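PDB 5BP8: Ent-copalyl diphosphate synthase from Streptomyces platensis, which is a mainly helical enzyme of the terpene cyclase class, built as a single chain and related in its C-terminal part to the squalene-hopene cyclases. Local coordinates for residues N387-P390 / W394-K397; W383-Q388 / R422-R427; A230-D233 / G238-Y241; A35-L40 / A223-L228. All coordinates share one frame; numbering follows the deposited sequence.

In the fold
From the N terminus, contact 4 opens first: helix 31-40 reaches across more than 180 residues to helix 221-228 and so closes a long loop. Contact 3 follows in series, turning the chain back just beyond helix 221-228, where L228 and T224 pack against helix 237-249. The other two contacts lie on the opposite side of the chain's centre and start from one stretch, sharing N387 and Q388. Contact 1 closes a tight loop within the linker after helix 370-386, while contact 2 runs on to helix 422-435. No two loops cross. The two pairs are well separated, with centres of contacts 1 and 3 about 43 Å apart.

Contact 1 of 4, residues N387-P390 / W394-K397; sequences NQLP and WMDK. With SO4 (sulfate ion), chain B.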
loop_
_atom_site.group_PDB
_atom_site.type_symbol
_atom_site.label_atom_id
_atom_site.label_comp_id
_atom_site.label_asym_id
_atom_site.label_seq_id
_atom_site.Cartn_x
_atom_site.Cartn_y
_atom_site.Cartn_z
ATOM N N ASN A 387 -7.947 4.258 -21.687
ATOM C CA ASN A 387 -6.715 3.843 -21.012
ATOM C C ASN A 387 -6.545 2.342 -20.813
ATOM O O ASN A 387 -5.542 1.917 -20.218
ATOM C CB ASN A 387 -6.567 4.599 -19.694
ATOM C CG ASN A 387 -6.081 6.013 -19.924
ATOM O OD1 ASN A 387 -4.884 6.261 -19.988
ATOM N ND2 ASN A 387 -7.007 6.941 -20.096
ATOM N N GLN A 388 -7.489 1.544 -21.330
ATOM C CA GLN A 388 -7.356 0.094 -21.349
ATOM C C GLN A 388 -6.204 -0.278 -22.283
ATOM O O GLN A 388 -6.101 0.261 -23.390
ATOM C CB GLN A 388 -8.634 -0.603 -21.834
ATOM C CG GLN A 388 -8.629 -2.127 -21.685
ATOM C CD GLN A 388 -9.964 -2.777 -22.018
ATOM O OE1 GLN A 388 -10.730 -2.236 -22.797
ATOM N NE2 GLN A 388 -10.238 -3.957 -21.451
ATOM N N LEU A 389 -5.369 -1.218 -21.854
ATOM C CA LEU A 389 -4.227 -1.641 -22.671
ATOM C C LEU A 389 -4.687 -2.559 -23.819
ATOM O O LEU A 389 -5.749 -3.191 -23.754
ATOM C CB LEU A 389 -3.145 -2.319 -21.789
ATOM C CG LEU A 389 -2.663 -1.420 -20.643
ATOM C CD1 LEU A 389 -1.857 -2.195 -19.603
ATOM C CD2 LEU A 389 -1.842 -0.264 -21.192
ATOM N N PRO A 390 -3.865 -2.656 -24.882
ATOM C CA PRO A 390 -4.261 -3.491 -26.004
ATOM C C PRO A 390 -4.618 -4.930 -25.602
ATOM O O PRO A 390 -5.496 -5.504 -26.211
ATOM C CB PRO A 390 -3.051 -3.452 -26.939
ATOM C CG PRO A 390 -2.260 -2.248 -26.531
ATOM C CD PRO A 390 -2.621 -1.905 -25.121
ATOM N N TRP A 394 -5.671 -3.326 -17.420
ATOM C CA TRP A 394 -5.272 -1.983 -17.042
ATOM C C TRP A 394 -4.092 -2.121 -16.062
ATOM O O TRP A 394 -3.863 -3.196 -15.545
ATOM C CB TRP A 394 -6.389 -1.218 -16.307
ATOM C CG TRP A 394 -7.498 -0.637 -17.173
ATOM C CD1 TRP A 394 -7.608 0.650 -17.616
ATOM C CD2 TRP A 394 -8.675 -1.313 -17.607
ATOM N NE1 TRP A 394 -8.775 0.806 -18.341
ATOM C CE2 TRP A 394 -9.460 -0.378 -18.319
ATOM C CE3 TRP A 394 -9.141 -2.624 -17.474
ATOM C CZ2 TRP A 394 -10.692 -0.727 -18.920
ATOM C CZ3 TRP A 394 -10.366 -2.965 -18.035
ATOM C CH2 TRP A 394 -11.126 -2.018 -18.765
HETATM N N MSE A 395 -3.381 -1.027 -15.839
HETATM C CA MSE A 395 -2.389 -0.927 -14.757
HETATM C C MSE A 395 -2.752 0.304 -13.971
HETATM O O MSE A 395 -3.335 1.252 -14.512
HETATM C CB MSE A 395 -0.981 -0.749 -15.312
HETATM C CG MSE A 395 -0.215 -2.042 -15.573
HETATM SE SE MSE A 395 0.027 -3.175 -13.971
HETATM C CE MSE A 395 1.381 -2.366 -12.808
ATOM N N ASP A 396 -2.371 0.324 -12.690
ATOM C CA ASP A 396 -2.672 1.437 -11.806
ATOM C C ASP A 396 -1.444 1.803 -10.997
ATOM O O ASP A 396 -0.652 0.935 -10.634
ATOM C CB ASP A 396 -3.794 1.097 -10.838
ATOM C CG ASP A 396 -4.151 2.262 -9.928
ATOM O OD1 ASP A 396 -4.542 3.313 -10.463
ATOM O OD2 ASP A 396 -4.067 2.125 -8.676
ATOM N N LYS A 397 -1.321 3.087 -10.703
ATOM C CA LYS A 397 -0.184 3.601 -9.963
ATOM C C LYS A 397 -0.082 3.129 -8.525
ATOM O O LYS A 397 0.984 3.232 -7.946
ATOM C CB LYS A 397 -0.177 5.147 -9.988
ATOM C CG LYS A 397 -1.219 5.805 -9.113
ATOM C CD LYS A 397 -1.275 7.319 -9.344
ATOM C CE LYS A 397 -0.037 8.023 -8.818
ATOM N NZ LYS A 397 -0.200 9.502 -8.871
HETATM S S SO4 B . 2.814 11.398 -8.735
HETATM O O1 SO4 B . 2.080 10.960 -9.949
HETATM O O2 SO4 B . 3.103 12.863 -8.903
HETATM O O3 SO4 B . 2.104 11.113 -7.517
HETATM O O4 SO4 B . 4.109 10.696 -8.732
HETATM O O HOH W 1 -4.137 1.105 -17.816
#
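The indole of W394 carries Q388 flat over one face, with amide and ring planes 13° apart. Q388 CA sits above the five-membered ring in a CH-pi contact, 3.7 Å from its centroid. CG stands anti to the backbone N (chi1 -172°), over the six-membered ring, and the extended chain beyond carries the amide out to the rim at the CH2/CZ3 side, with Q388 NE2 3.4 Å from W394 CH2. NE2 also donates to G392 O, between the segments. This is the QW motif of the squalene-hopene cyclase family, glutamine stacked on tryptophan. The indole NE1 does not bond to Q388 N, a second donor, but to L384 O in the last turns of helix 370-386. A water links the two backbones, donating to N387 O (2.9 Å) and accepting from M395 N (3.0 Å). Nearer the surface, L389 CD1 meets CG of M395, a selenomethionine, at 4.4 Å. Further along, K397 NZ donates to two sulfate oxygens, O1 at 2.9 Å and O3 at 3.1 Å, and to T346 O. The whole loop joins helix 370-386 to helix 402-416; W394 packs on C409 and L413 of the latter and on A428 of helix 422-435.

Contact 2 of 4, residues W383-Q388 / R422-R427; sequences WLLDNQ and RAAVDR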
loop_
_atom_site.group_PDB
_atom_site.type_symbol
_atom_site.label_atom_id
_atom_site.label_comp_id
_atom_site.label_asym_id
_atom_site.label_seq_id
_atom_site.Cartn_x
_atom_site.Cartn_y
_atom_site.Cartn_z
ATOM N N TRP A 383 -12.645 7.945 -20.418
ATOM C CA TRP A 383 -11.251 7.902 -20.045
ATOM C C TRP A 383 -10.782 6.488 -19.674
ATOM O O TRP A 383 -9.699 6.080 -20.100
ATOM C CB TRP A 383 -11.020 8.866 -18.880
ATOM C CG TRP A 383 -9.614 9.073 -18.547
ATOM C CD1 TRP A 383 -8.738 9.921 -19.132
ATOM C CD2 TRP A 383 -8.893 8.392 -17.516
ATOM N NE1 TRP A 383 -7.514 9.828 -18.526
ATOM C CE2 TRP A 383 -7.582 8.882 -17.535
ATOM C CE3 TRP A 383 -9.244 7.413 -16.588
ATOM C CZ2 TRP A 383 -6.601 8.435 -16.642
ATOM C CZ3 TRP A 383 -8.265 6.966 -15.694
ATOM C CH2 TRP A 383 -6.969 7.471 -15.743
ATOM N N LEU A 384 -11.568 5.759 -18.885
ATOM C CA LEU A 384 -11.195 4.383 -18.511
ATOM C C LEU A 384 -11.108 3.497 -19.726
ATOM O O LEU A 384 -10.172 2.729 -19.891
ATOM C CB LEU A 384 -12.175 3.777 -17.521
ATOM C CG LEU A 384 -12.126 4.349 -16.102
ATOM C CD1 LEU A 384 -13.297 3.812 -15.315
ATOM C CD2 LEU A 384 -10.809 3.950 -15.455
ATOM N N LEU A 385 -12.102 3.613 -20.601
ATOM C CA LEU A 385 -12.055 2.910 -21.870
ATOM C C LEU A 385 -10.828 3.247 -22.717
ATOM O O LEU A 385 -10.191 2.341 -23.255
ATOM C CB LEU A 385 -13.354 3.185 -22.655
ATOM C CG LEU A 385 -14.577 2.644 -21.910
ATOM C CD1 LEU A 385 -15.919 3.162 -22.493
ATOM C CD2 LEU A 385 -14.526 1.129 -21.928
ATOM N N ASP A 386 -10.467 4.520 -22.795
ATOM C CA ASP A 386 -9.338 4.937 -23.604
ATOM C C ASP A 386 -7.984 4.492 -23.003
ATOM O O ASP A 386 -6.998 4.384 -23.720
ATOM C CB ASP A 386 -9.359 6.459 -23.773
ATOM C CG ASP A 386 -10.636 6.966 -24.454
ATOM O OD1 ASP A 386 -10.832 8.199 -24.452
ATOM O OD2 ASP A 386 -11.448 6.154 -24.964
ATOM N N ASN A 387 -7.947 4.258 -21.687
ATOM C CA ASN A 387 -6.715 3.843 -21.012
ATOM C C ASN A 387 -6.545 2.342 -20.813
ATOM O O ASN A 387 -5.542 1.917 -20.218
ATOM C CB ASN A 387 -6.567 4.599 -19.694
ATOM C CG ASN A 387 -6.081 6.013 -19.924
ATOM O OD1 ASN A 387 -4.884 6.261 -19.988
ATOM N ND2 ASN A 387 -7.007 6.941 -20.096
ATOM N N GLN A 388 -7.489 1.544 -21.330
ATOM C CA GLN A 388 -7.356 0.094 -21.349
ATOM C C GLN A 388 -6.204 -0.278 -22.283
ATOM O O GLN A 388 -6.101 0.261 -23.390
ATOM C CB GLN A 388 -8.634 -0.603 -21.834
ATOM C CG GLN A 388 -8.629 -2.127 -21.685
ATOM C CD GLN A 388 -9.964 -2.777 -22.018
ATOM O OE1 GLN A 388 -10.730 -2.236 -22.797
ATOM N NE2 GLN A 388 -10.238 -3.957 -21.451
ATOM N N ARG A 422 -19.182 -2.274 -22.745
ATOM C CA ARG A 422 -19.260 -3.739 -22.596
ATOM C C ARG A 422 -18.156 -4.501 -23.370
ATOM O O ARG A 422 -17.737 -5.585 -22.949
ATOM C CB ARG A 422 -20.647 -4.263 -23.013
ATOM C CG ARG A 422 -20.875 -5.757 -22.770
ATOM C CD ARG A 422 -20.838 -6.117 -21.281
ATOM N NE ARG A 422 -20.226 -7.429 -21.033
ATOM C CZ ARG A 422 -20.204 -8.055 -19.852
ATOM N NH1 ARG A 422 -20.759 -7.508 -18.755
ATOM N NH2 ARG A 422 -19.613 -9.248 -19.772
ATOM N N ALA A 423 -17.706 -3.946 -24.497
ATOM C CA ALA A 423 -16.616 -4.557 -25.270
ATOM C C ALA A 423 -15.345 -4.646 -24.415
ATOM O O ALA A 423 -14.644 -5.661 -24.415
ATOM C CB ALA A 423 -16.328 -3.755 -26.530
ATOM N N ALA A 424 -15.053 -3.553 -23.725
ATOM C CA ALA A 424 -13.878 -3.469 -22.866
ATOM C C ALA A 424 -13.935 -4.467 -21.711
ATOM O O ALA A 424 -12.928 -5.096 -21.344
ATOM C CB ALA A 424 -13.737 -2.061 -22.339
ATOM N N VAL A 425 -15.107 -4.589 -21.106
ATOM C CA VAL A 425 -15.302 -5.561 -20.050
ATOM C C VAL A 425 -15.043 -6.977 -20.549
ATOM O O VAL A 425 -14.380 -7.770 -19.863
ATOM C CB VAL A 425 -16.715 -5.476 -19.445
ATOM C CG1 VAL A 425 -16.964 -6.670 -18.538
ATOM C CG2 VAL A 425 -16.905 -4.150 -18.710
ATOM N N ASP A 426 -15.551 -7.319 -21.743
ATOM C CA ASP A 426 -15.311 -8.647 -22.286
ATOM C C ASP A 426 -13.823 -8.880 -22.572
ATOM O O ASP A 426 -13.341 -9.985 -22.398
ATOM C CB ASP A 426 -16.100 -8.890 -23.585
ATOM C CG ASP A 426 -17.596 -8.875 -23.380
ATOM O OD1 ASP A 426 -18.063 -9.127 -22.251
ATOM O OD2 ASP A 426 -18.324 -8.630 -24.373
ATOM N N ARG A 427 -13.120 -7.845 -23.034
ATOM C CA ARG A 427 -11.688 -7.956 -23.317
ATOM C C ARG A 427 -10.903 -8.191 -22.013
ATOM O O ARG A 427 -9.904 -8.901 -22.012
ATOM C CB ARG A 427 -11.148 -6.686 -23.961
ATOM C CG ARG A 427 -11.550 -6.461 -25.418
ATOM C CD ARG A 427 -10.480 -5.590 -26.060
ATOM N NE ARG A 427 -10.761 -4.158 -26.003
ATOM C CZ ARG A 427 -9.856 -3.199 -25.779
ATOM N NH1 ARG A 427 -8.572 -3.478 -25.489
ATOM N NH2 ARG A 427 -10.257 -1.929 -25.787
#
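L385, in the last turn of helix 370-386, is the first residue to meet helix 422-435: its CD2 presses on A424 CB at 3.3 Å, closer than carbons usually pack. Beyond it the chain leaves the helix and enters the QW motif of the squalene-hopene cyclase family; here its glutamine, Q388, also reaches the first turn of helix 422-435. N387 fastens the helix end behind it. Its backbone N and its ND2 both donate to W383 O, from opposite faces of the carbonyl plane, the ND2 bond being 2.8 Å long and nearly straight at 172°. Next comes Q388, whose CB points at the second helix and whose extended side chain spans the gap. R427 lies on that helix one turn beyond A424, its CG anti to the carbonyl carbon (chi1 -73°) and its chain bent at chi3, so that the guanidinium folds back over the glutamine. Q388 OE1 stands above one face of this group, 3.0 Å from R427 NH2, an angle too poor for a hydrogen bond, although the positive charge would probably still draw electron density toward the oxygen. The amide nitrogen makes the directional link: Q388 NE2 donates to A424 O at 2.9 Å, with that oxygen close to the amide plane.

Contact 3 of 4, residues A230-D233 / G238-Y241; sequences AAPD and GVAY
P232 and V239 point their beta carbons at each other, and their side chains cross at about a right angle. A single methyl does the touching. V239 CG1 is anti to the backbone N (chi1 171°), which leaves CG2 as the branch that reaches the loop. CG2 rests against the CB-CG bond of the proline ring, 3.9 Å from P232 CB and 4.0 Å from P232 CG, so it bears on both carbons almost equally. The same methyl also touches the main chain, with V239 CG2 lying 3.5 Å from D233 O. No hydrogen bond joins the two segments, and the contact is small, burying 87 Å² in all. P232 and D233 both have extended backbone angles, which carry the loop past the helix at a distance of 7.5 Å between P232 CA and V239 CA. The loop is shaped by its own polar groups. D233 turns its carboxylate to its own chain, where OD1 accepts from A235 N, two residues on, in an Asx turn that lies just ahead of helix 237-249. A230 N, at the other end, is held by D199 OD2. W43 from another loop packs on both P232 and V239, and L228 of helix 221-228 adds to the apolar surroundings of the valine. The arrangement is a plain helix-loop-helix connection, the short loop after helix 221-228 folding back on the first turn of helix 237-249 in this mainly helical chain.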
loop_
_atom_site.group_PDB
_atom_site.type_symbol
_atom_site.label_atom_id
_atom_site.label_comp_id
_atom_site.label_asym_id
_atom_site.label_seq_id
_atom_site.Cartn_x
_atom_site.Cartn_y
_atom_site.Cartn_z
ATOM N N ALA A 230 16.663 11.627 18.168
ATOM C CA ALA A 230 17.552 10.604 18.666
ATOM C C ALA A 230 17.273 10.239 20.117
ATOM O O ALA A 230 17.473 9.078 20.500
ATOM C CB ALA A 230 18.994 11.023 18.479
ATOM N N ALA A 231 16.766 11.184 20.907
ATOM C CA ALA A 231 16.489 10.887 22.309
ATOM C C ALA A 231 15.155 11.477 22.721
ATOM O O ALA A 231 15.106 12.491 23.403
ATOM C CB ALA A 231 17.619 11.411 23.192
ATOM N N PRO A 232 14.050 10.840 22.304
ATOM C CA PRO A 232 12.766 11.461 22.576
ATOM C C PRO A 232 12.334 11.394 24.043
ATOM O O PRO A 232 12.767 10.518 24.787
ATOM C CB PRO A 232 11.787 10.659 21.713
ATOM C CG PRO A 232 12.451 9.361 21.460
ATOM C CD PRO A 232 13.934 9.567 21.570
ATOM N N ASP A 233 11.454 12.311 24.423
ATOM C CA ASP A 233 10.806 12.277 25.735
ATOM C C ASP A 233 9.979 10.998 25.788
ATOM O O ASP A 233 9.170 10.758 24.890
ATOM C CB ASP A 233 9.908 13.502 25.855
ATOM C CG ASP A 233 9.092 13.536 27.132
ATOM O OD1 ASP A 233 9.151 12.623 27.976
ATOM O OD2 ASP A 233 8.341 14.513 27.263
ATOM N N GLY A 238 4.150 10.143 20.342
ATOM C CA GLY A 238 4.792 9.418 19.236
ATOM C C GLY A 238 5.541 8.188 19.698
ATOM O O GLY A 238 5.647 7.200 18.968
ATOM N N VAL A 239 6.104 8.254 20.904
ATOM C CA VAL A 239 6.755 7.104 21.488
ATOM C C VAL A 239 5.762 5.977 21.739
ATOM O O VAL A 239 6.070 4.820 21.468
ATOM C CB VAL A 239 7.528 7.478 22.779
ATOM C CG1 VAL A 239 8.024 6.227 23.480
ATOM C CG2 VAL A 239 8.705 8.372 22.428
ATOM N N ALA A 240 4.556 6.304 22.224
ATOM C CA ALA A 240 3.537 5.308 22.468
ATOM C C ALA A 240 3.073 4.672 21.158
ATOM O O ALA A 240 2.817 3.458 21.095
ATOM C CB ALA A 240 2.341 5.932 23.176
ATOM N N TYR A 241 2.941 5.489 20.114
ATOM C CA TYR A 241 2.591 4.934 18.795
ATOM C C TYR A 241 3.632 3.907 18.339
ATOM O O TYR A 241 3.272 2.774 17.995
ATOM C CB TYR A 241 2.461 6.062 17.807
ATOM C CG TYR A 241 2.430 5.682 16.345
ATOM C CD1 TYR A 241 1.280 5.197 15.747
ATOM C CD2 TYR A 241 3.560 5.898 15.543
ATOM C CE1 TYR A 241 1.261 4.871 14.365
ATOM C CE2 TYR A 241 3.540 5.611 14.194
ATOM C CZ TYR A 241 2.411 5.102 13.612
ATOM O OH TYR A 241 2.439 4.866 12.258
#

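Contact 4 of 4, residues A35-L40 / A223-L228; sequences ARLVSL and ATAAWL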
loop_
_atom_site.group_PDB
_atom_site.type_symbol
_atom_site.label_atom_id
_atom_site.label_comp_id
_atom_site.label_asym_id
_atom_site.label_seq_id
_atom_site.Cartn_x
_atom_site.Cartn_y
_atom_site.Cartn_z
ATOM N N ALA A 35 13.671 -1.692 8.914
ATOM C CA ALA A 35 15.038 -1.202 8.801
ATOM C C ALA A 35 15.169 0.277 9.231
ATOM O O ALA A 35 16.127 0.647 9.942
ATOM C CB ALA A 35 15.557 -1.397 7.390
ATOM N N ARG A 36 14.218 1.120 8.824
ATOM C CA ARG A 36 14.246 2.509 9.263
ATOM C C ARG A 36 14.271 2.607 10.806
ATOM O O ARG A 36 15.010 3.449 11.347
ATOM C CB ARG A 36 13.105 3.345 8.690
ATOM C CG ARG A 36 13.177 3.642 7.182
ATOM C CD ARG A 36 14.437 4.391 6.727
ATOM N NE ARG A 36 15.543 3.453 6.600
ATOM C CZ ARG A 36 16.790 3.674 6.990
ATOM N NH1 ARG A 36 17.676 2.673 6.910
ATOM N NH2 ARG A 36 17.182 4.872 7.419
ATOM N N LEU A 37 13.486 1.779 11.507
ATOM C CA LEU A 37 13.501 1.834 12.961
ATOM C C LEU A 37 14.803 1.380 13.558
ATOM O O LEU A 37 15.243 1.923 14.596
ATOM C CB LEU A 37 12.302 1.089 13.564
ATOM C CG LEU A 37 10.920 1.695 13.273
ATOM C CD1 LEU A 37 9.857 0.987 14.097
ATOM C CD2 LEU A 37 10.893 3.188 13.525
ATOM N N VAL A 38 15.423 0.359 12.952
ATOM C CA VAL A 38 16.753 -0.077 13.366
ATOM C C VAL A 38 17.732 1.084 13.250
ATOM O O VAL A 38 18.573 1.321 14.146
ATOM C CB VAL A 38 17.250 -1.280 12.528
ATOM C CG1 VAL A 38 18.723 -1.524 12.755
ATOM C CG2 VAL A 38 16.459 -2.531 12.873
ATOM N N SER A 39 17.653 1.812 12.148
ATOM C CA SER A 39 18.598 2.905 11.918
ATOM C C SER A 39 18.317 4.124 12.804
ATOM O O SER A 39 19.245 4.724 13.381
ATOM C CB SER A 39 18.548 3.323 10.457
ATOM O OG SER A 39 19.634 4.179 10.155
ATOM N N LEU A 40 17.046 4.491 12.914
ATOM C CA LEU A 40 16.650 5.758 13.546
ATOM C C LEU A 40 16.219 5.662 14.995
ATOM O O LEU A 40 16.262 6.679 15.686
ATOM C CB LEU A 40 15.499 6.406 12.767
ATOM C CG LEU A 40 15.799 6.708 11.302
ATOM C CD1 LEU A 40 14.550 7.203 10.596
ATOM C CD2 LEU A 40 16.966 7.672 11.106
ATOM N N ALA A 223 8.708 7.940 9.741
ATOM C CA ALA A 223 8.594 9.409 9.790
ATOM C C ALA A 223 8.476 9.863 11.246
ATOM O O ALA A 223 9.024 10.908 11.631
ATOM C CB ALA A 223 7.390 9.879 8.980
ATOM N N THR A 224 7.744 9.080 12.049
ATOM C CA THR A 224 7.553 9.380 13.459
ATOM C C THR A 224 8.874 9.304 14.202
ATOM O O THR A 224 9.168 10.164 15.052
ATOM C CB THR A 224 6.502 8.456 14.126
ATOM O OG1 THR A 224 5.265 8.478 13.376
ATOM C CG2 THR A 224 6.219 8.892 15.552
ATOM N N ALA A 225 9.687 8.304 13.882
ATOM C CA ALA A 225 11.011 8.183 14.478
ATOM C C ALA A 225 11.879 9.402 14.129
ATOM O O ALA A 225 12.629 9.893 14.961
ATOM C CB ALA A 225 11.684 6.894 14.015
ATOM N N ALA A 226 11.809 9.848 12.883
ATOM C CA ALA A 226 12.616 10.993 12.428
ATOM C C ALA A 226 12.174 12.263 13.159
ATOM O O ALA A 226 13.001 13.086 13.593
ATOM C CB ALA A 226 12.484 11.157 10.912
ATOM N N TRP A 227 10.876 12.405 13.335
ATOM C CA TRP A 227 10.292 13.584 13.979
ATOM C C TRP A 227 10.688 13.636 15.456
ATOM O O TRP A 227 11.083 14.692 15.954
ATOM C CB TRP A 227 8.765 13.560 13.824
ATOM C CG TRP A 227 8.056 14.830 14.240
ATOM C CD1 TRP A 227 7.638 15.855 13.424
ATOM C CD2 TRP A 227 7.668 15.198 15.574
ATOM N NE1 TRP A 227 7.017 16.830 14.175
ATOM C CE2 TRP A 227 7.054 16.474 15.496
ATOM C CE3 TRP A 227 7.832 14.598 16.831
ATOM C CZ2 TRP A 227 6.552 17.142 16.628
ATOM C CZ3 TRP A 227 7.336 15.270 17.974
ATOM C CH2 TRP A 227 6.709 16.534 17.850
ATOM N N LEU A 228 10.621 12.499 16.133
ATOM C CA LEU A 228 10.964 12.415 17.562
ATOM C C LEU A 228 12.437 12.648 17.846
ATOM O O LEU A 228 12.787 13.086 18.932
ATOM C CB LEU A 228 10.621 11.016 18.095
ATOM C CG LEU A 228 9.129 10.738 18.270
ATOM C CD1 LEU A 228 8.856 9.250 18.441
ATOM C CD2 LEU A 228 8.491 11.520 19.418
#
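A225 sets its methyl between two leucines of helix 31-40. A225 CB meets L37 CD2 at 3.8 Å and L40 CB at 4.0 Å, so one small side chain is flanked by residues a helical turn apart. L37 leaves its helix obliquely to the partner, but with CG anti to the carbonyl carbon (chi1 -66°) its CD2 swings across to the alanine. L40 faces the partner directly, and its CD1 extends further, to 4.5 Å from A226 CB. The helices run nearly parallel, 15° between the N-to-C directions of the two short segments and 9.7 Å between their axes at closest approach. The backbones come nearest where L40 CA and A225 CA are 6.2 Å apart, a spacing the small alanine permits. Around this core, V253 and R50 pack on L37, while E194 touches both L40 and A226. Helix 31-40 is fixed on its other sides by polar groups: R36 forms a salt bridge with E80 of helix 72-86, S39 OG bonds to the same glutamate and to R198, and R88 grips the carbonyls of V38 and S39 near the helix end. Helix 221-228 is tied by T224 OG1, bonded to S220 O and V217 N, and by W227 NE1, which donates to A204 O. Between the two segments themselves there is no hydrogen bond and no charge pair, and the touching residues are all buried aliphatics, which implies that shape and the exclusion of water, not directional bonding, hold this face together.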